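PDB 6BN2: acetyl-CoA acetyltransferase from Elizabethkingia anophelis NUHP1, which catalyses the reversible thiolase condensation of two acetyl-CoA molecules into acetoacetyl-CoA and free CoA. Local coordinates for the interface of chains A and B. Numbering follows the deposited sequence. Chains: chain A/B, Acetyl-CoA acetyltransferase.

Contact 1: the interface of chains A and B. Residues chain A 9, 108, 111, 286, 310; chain B 108, 111-114.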
loop_
_atom_site.group_PDB
_atom_site.type_symbol
_atom_site.label_atom_id
_atom_site.label_comp_id
_atom_site.label_asym_id
_atom_site.label_seq_id
_atom_site.Cartn_x
_atom_site.Cartn_y
_atom_site.Cartn_z
ATOM N N MET A 9 -2.999 22.377 14.772
ATOM C CA MET A 9 -3.398 21.191 14.022
ATOM C C MET A 9 -4.502 20.427 14.766
ATOM O O MET A 9 -4.463 20.331 15.994
ATOM C CB MET A 9 -2.189 20.278 13.782
ATOM C CG MET A 9 -2.220 19.507 12.466
ATOM S SD MET A 9 -1.742 20.488 11.023
ATOM C CE MET A 9 -0.060 20.945 11.447
ATOM N N GLN A 108 -2.904 11.465 9.434
ATOM C CA GLN A 108 -2.581 12.590 8.567
ATOM C C GLN A 108 -3.787 13.018 7.748
ATOM O O GLN A 108 -3.959 14.210 7.486
ATOM C CB GLN A 108 -1.405 12.235 7.653
ATOM C CG GLN A 108 -0.102 12.093 8.452
ATOM C CD GLN A 108 1.046 11.543 7.650
ATOM O OE1 GLN A 108 0.892 10.591 6.900
ATOM N NE2 GLN A 108 2.211 12.155 7.789
ATOM N N LYS A 111 -5.705 15.161 10.150
ATOM C CA LYS A 111 -5.041 16.445 10.386
ATOM C C LYS A 111 -5.078 17.343 9.155
ATOM O O LYS A 111 -5.118 18.577 9.288
ATOM C CB LYS A 111 -3.594 16.208 10.835
ATOM C CG LYS A 111 -3.508 15.597 12.212
ATOM C CD LYS A 111 -2.132 15.048 12.539
ATOM C CE LYS A 111 -1.098 16.132 12.718
ATOM N NZ LYS A 111 0.162 15.521 13.277
ATOM N N TYR A 286 3.977 10.866 15.765
ATOM C CA TYR A 286 4.415 9.641 15.104
ATOM C C TYR A 286 5.574 10.013 14.196
ATOM O O TYR A 286 5.779 11.189 13.877
ATOM C CB TYR A 286 3.277 8.963 14.295
ATOM C CG TYR A 286 2.497 10.001 13.540
ATOM C CD1 TYR A 286 2.975 10.502 12.332
ATOM C CD2 TYR A 286 1.333 10.544 14.065
ATOM C CE1 TYR A 286 2.316 11.516 11.671
ATOM C CE2 TYR A 286 0.659 11.557 13.405
ATOM C CZ TYR A 286 1.158 12.035 12.212
ATOM O OH TYR A 286 0.521 13.069 11.553
ATOM N N LYS A 310 8.781 15.378 18.260
ATOM C CA LYS A 310 7.565 15.957 17.702
ATOM C C LYS A 310 6.488 16.136 18.767
ATOM O O LYS A 310 5.718 17.101 18.707
ATOM C CB LYS A 310 7.065 15.084 16.549
ATOM C CG LYS A 310 7.989 15.178 15.333
ATOM C CD LYS A 310 7.563 14.184 14.256
ATOM C CE LYS A 310 6.317 14.666 13.507
ATOM N NZ LYS A 310 5.924 13.680 12.438
ATOM N N GLN B 108 -1.310 14.953 1.892
ATOM C CA GLN B 108 -1.818 14.988 3.256
ATOM C C GLN B 108 -0.683 15.006 4.266
ATOM O O GLN B 108 -0.803 15.645 5.313
ATOM C CB GLN B 108 -2.748 13.799 3.507
ATOM C CG GLN B 108 -4.049 13.928 2.704
ATOM C CD GLN B 108 -4.912 12.696 2.742
ATOM O OE1 GLN B 108 -4.429 11.584 2.606
ATOM N NE2 GLN B 108 -6.206 12.888 2.947
ATOM N N LYS B 111 0.317 18.617 4.331
ATOM C CA LYS B 111 -0.684 19.448 5.002
ATOM C C LYS B 111 -0.746 19.172 6.500
ATOM O O LYS B 111 -1.049 20.084 7.287
ATOM C CB LYS B 111 -2.059 19.229 4.358
ATOM C CG LYS B 111 -2.135 19.784 2.956
ATOM C CD LYS B 111 -3.346 19.294 2.184
ATOM C CE LYS B 111 -4.643 19.856 2.711
ATOM N NZ LYS B 111 -5.752 19.521 1.746
ATOM N N ALA B 112 -0.475 17.933 6.910
ATOM C CA ALA B 112 -0.495 17.561 8.318
ATOM C C ALA B 112 0.717 18.077 9.070
ATOM O O ALA B 112 0.776 17.910 10.293
ATOM C CB ALA B 112 -0.581 16.039 8.463
ATOM N N GLY B 113 1.676 18.673 8.368
ATOM C CA GLY B 113 2.850 19.263 8.971
ATOM C C GLY B 113 4.029 18.335 9.133
ATOM O O GLY B 113 5.035 18.740 9.729
ATOM N N ASP B 114 3.956 17.116 8.601
ATOM C CA ASP B 114 4.938 16.100 8.953
ATOM C C ASP B 114 6.141 16.068 8.031
ATOM O O ASP B 114 7.227 15.660 8.468
ATOM C CB ASP B 114 4.288 14.719 8.960
ATOM C CG ASP B 114 3.293 14.577 10.070
ATOM O OD1 ASP B 114 3.671 14.882 11.218
ATOM O OD2 ASP B 114 2.144 14.178 9.785
HETATM O O HOH W 1 7.987 13.798 10.461
HETATM O O HOH W 2 2.193 16.845 12.413
#

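Contact 2: the interface of chains A and B. Residues chain A 75, 85-88; chain B 289-291, 389.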
loop_
_atom_site.group_PDB
_atom_site.type_symbol
_atom_site.label_atom_id
_atom_site.label_comp_id
_atom_site.label_asym_id
_atom_site.label_seq_id
_atom_site.Cartn_x
_atom_site.Cartn_y
_atom_site.Cartn_z
ATOM N N LYS A 75 -10.569 -3.367 -0.026
ATOM C CA LYS A 75 -12.011 -3.320 -0.270
ATOM C C LYS A 75 -12.683 -4.592 0.217
ATOM O O LYS A 75 -13.784 -4.554 0.786
ATOM C CB LYS A 75 -12.291 -3.145 -1.761
ATOM C CG LYS A 75 -13.794 -3.050 -2.106
ATOM C CD LYS A 75 -14.428 -1.762 -1.635
ATOM C CE LYS A 75 -13.757 -0.557 -2.305
ATOM N NZ LYS A 75 -14.542 0.703 -2.136
ATOM N N ASN A 85 -20.645 0.132 0.078
ATOM C CA ASN A 85 -19.850 0.231 -1.147
ATOM C C ASN A 85 -19.507 1.670 -1.503
ATOM O O ASN A 85 -18.849 1.901 -2.530
ATOM C CB ASN A 85 -20.585 -0.481 -2.301
ATOM C CG ASN A 85 -21.924 0.158 -2.671
ATOM O OD1 ASN A 85 -22.163 1.345 -2.454
ATOM N ND2 ASN A 85 -22.801 -0.643 -3.267
ATOM N N THR A 86 -19.922 2.633 -0.682
ATOM C CA THR A 86 -19.519 4.023 -0.835
ATOM C C THR A 86 -18.237 4.344 -0.064
ATOM O O THR A 86 -17.816 5.506 -0.049
ATOM C CB THR A 86 -20.671 4.950 -0.402
ATOM O OG1 THR A 86 -21.126 4.569 0.913
ATOM C CG2 THR A 86 -21.851 4.834 -1.383
ATOM N N THR A 87 -17.607 3.346 0.566
ATOM C CA THR A 87 -16.407 3.553 1.377
ATOM C C THR A 87 -15.136 3.372 0.554
ATOM O O THR A 87 -14.847 2.244 0.122
ATOM C CB THR A 87 -16.375 2.568 2.542
ATOM O OG1 THR A 87 -17.662 2.528 3.172
ATOM C CG2 THR A 87 -15.317 2.990 3.571
ATOM N N PRO A 88 -14.316 4.411 0.380
ATOM C CA PRO A 88 -12.988 4.212 -0.239
ATOM C C PRO A 88 -12.084 3.334 0.619
ATOM O O PRO A 88 -12.179 3.329 1.850
ATOM C CB PRO A 88 -12.422 5.636 -0.331
ATOM C CG PRO A 88 -13.669 6.519 -0.354
ATOM C CD PRO A 88 -14.595 5.833 0.635
ATOM N N ALA B 289 -13.976 8.519 -4.103
ATOM C CA ALA B 289 -15.379 8.138 -3.989
ATOM C C ALA B 289 -15.505 6.665 -4.347
ATOM O O ALA B 289 -14.615 6.089 -4.971
ATOM C CB ALA B 289 -16.272 8.987 -4.908
ATOM N N ALA B 290 -16.613 6.052 -3.944
ATOM C CA ALA B 290 -16.826 4.661 -4.324
ATOM C C ALA B 290 -18.306 4.389 -4.524
ATOM O O ALA B 290 -19.164 5.054 -3.938
ATOM C CB ALA B 290 -16.241 3.705 -3.263
ATOM N N GLN B 291 -18.600 3.394 -5.350
ATOM C CA GLN B 291 -19.958 2.879 -5.460
ATOM C C GLN B 291 -19.864 1.368 -5.661
ATOM O O GLN B 291 -18.834 0.743 -5.374
ATOM C CB GLN B 291 -20.723 3.626 -6.566
ATOM C CG GLN B 291 -19.888 3.854 -7.765
ATOM C CD GLN B 291 -20.465 4.852 -8.783
ATOM O OE1 GLN B 291 -21.125 5.846 -8.452
ATOM N NE2 GLN B 291 -20.199 4.580 -10.029
ATOM N N GLY B 389 -13.138 -2.713 -7.434
ATOM C CA GLY B 389 -13.822 -2.642 -6.162
ATOM C C GLY B 389 -14.846 -1.533 -6.095
ATOM O O GLY B 389 -15.592 -1.456 -5.105
HETATM O O HOH W 3 -18.109 7.521 -1.937
HETATM O O HOH W 4 -17.007 -0.062 -3.249
#

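Contact 1: the interface of chains A and B
B:Asp114 inserts its carboxylate among three polar side chains of chain A. One oxygen, OD2, accepts two hydrogen bonds. The phenol OH of A:Tyr286 reaches B:Asp114 OD2 at 2.6 Å on the syn side. The amide NE2 of A:Gln108 meets the same OD2 on the anti side at 2.8 Å, well out of the carboxylate plane (35°), and the bond is nearly straight (167° at H). This OD2 lies close to the amide plane of A:Gln108. The other oxygen, OD1, forms a salt bridge with A:Lys310 NZ at 2.8 Å, the ammonium coming from above the carboxylate plane. The lysine chain bends at chi3 (76°) to bring NZ there. Two donors on OD2 and the lysine on OD1 should fix the rotation of the carboxylate and keep it charged. The phenol ring stands steeply to it.

Further out, A:Lys310 NZ is also held by the backbone O of A:Tyr286 at 2.9 Å, nearly along the C=O axis. A:Lys111 NZ donates to A:Tyr286 OH, which would direct the phenol proton towards the aspartate. Alongside, B:Ala112 sets its methyl against the aliphatic base of A:Lys111, with CB to CB at 3.8 Å. The poorly ordered A:Met9 lies near the backbone of B:Ala112. This patch belongs to the two-fold interface of a thiolase whose subunits form a homotetramer. One water joins A:Lys111 NZ to B:Asp114 OD1, lying 2.7 Å from that OD1.

Contact 2: the interface of chains A and B
A:Lys75 starts with CG anti to the backbone N (chi1 -179°), then bends at chi2 and chi3. The folded chain lies alongside B:Gly389, and its CE comes 3.5 Å from B:Gly389 O. The bends also bring the ammonium NZ to the backbone of its own chain, where it donates to A:Thr87 O at 2.8 Å. That donor is tilted 32° from the carbonyl plane. The lysine thus ties helix 73-80 to the loop of A:Asn85 to A:Pro88 and steadies the surface that meets chain B.

Into this surface points the methyl of B:Ala290, at the end of strand 281-290. B:Ala290 CB sits 3.3 Å from A:Asn85 O, with A:Lys75 NZ and A:Thr86 CA also beside it. B:Ala290 hides 59 Å² of its surface against chain A. A:Thr86 turns CG2 towards B:Ala290 O. A:Asn85 lays its CB and amide carbon against the backbone of B:Gln291.

Water carries the polar links between the chains in this patch. One molecule touches A:Lys75 NZ, A:Asn85 O, B:Gln291 O and B:Gly389 O. Two of these carbonyl oxygens, A:Asn85 O and B:Gln291 O, come within 3.1 Å of each other. Both can only accept, so this is a clash and not a bond. The water lies close to both oxygens and may ease their repulsion, though it cannot donate to all three carbonyls it touches at once. The patch is part of the two-fold interface between subunits. A second water joins the end of strand 281-290 to the loop: it lies 2.9 Å from B:Ala290 N and also binds A:Thr86 O.

Contact 1 and contact 2 have centres about 25 Å apart on one two-fold interface, and each is repeated with the chains exchanged. They share strand 281-290. Chain A gives its tyrosine to contact 1, while chain B gives the alanine end of the same strand to contact 2. In each subunit this strand therefore serves both patches. Contact 1 is held by direct charged and polar bonds, contact 2 by packing and bridging water. Their centres lie about 21 to 30 Å from A:His356 and A:Cys386, predicted catalytic residues of chain A. B:Gly389 closely follows B:Cys386, so contact 2 may help to position the loop after it.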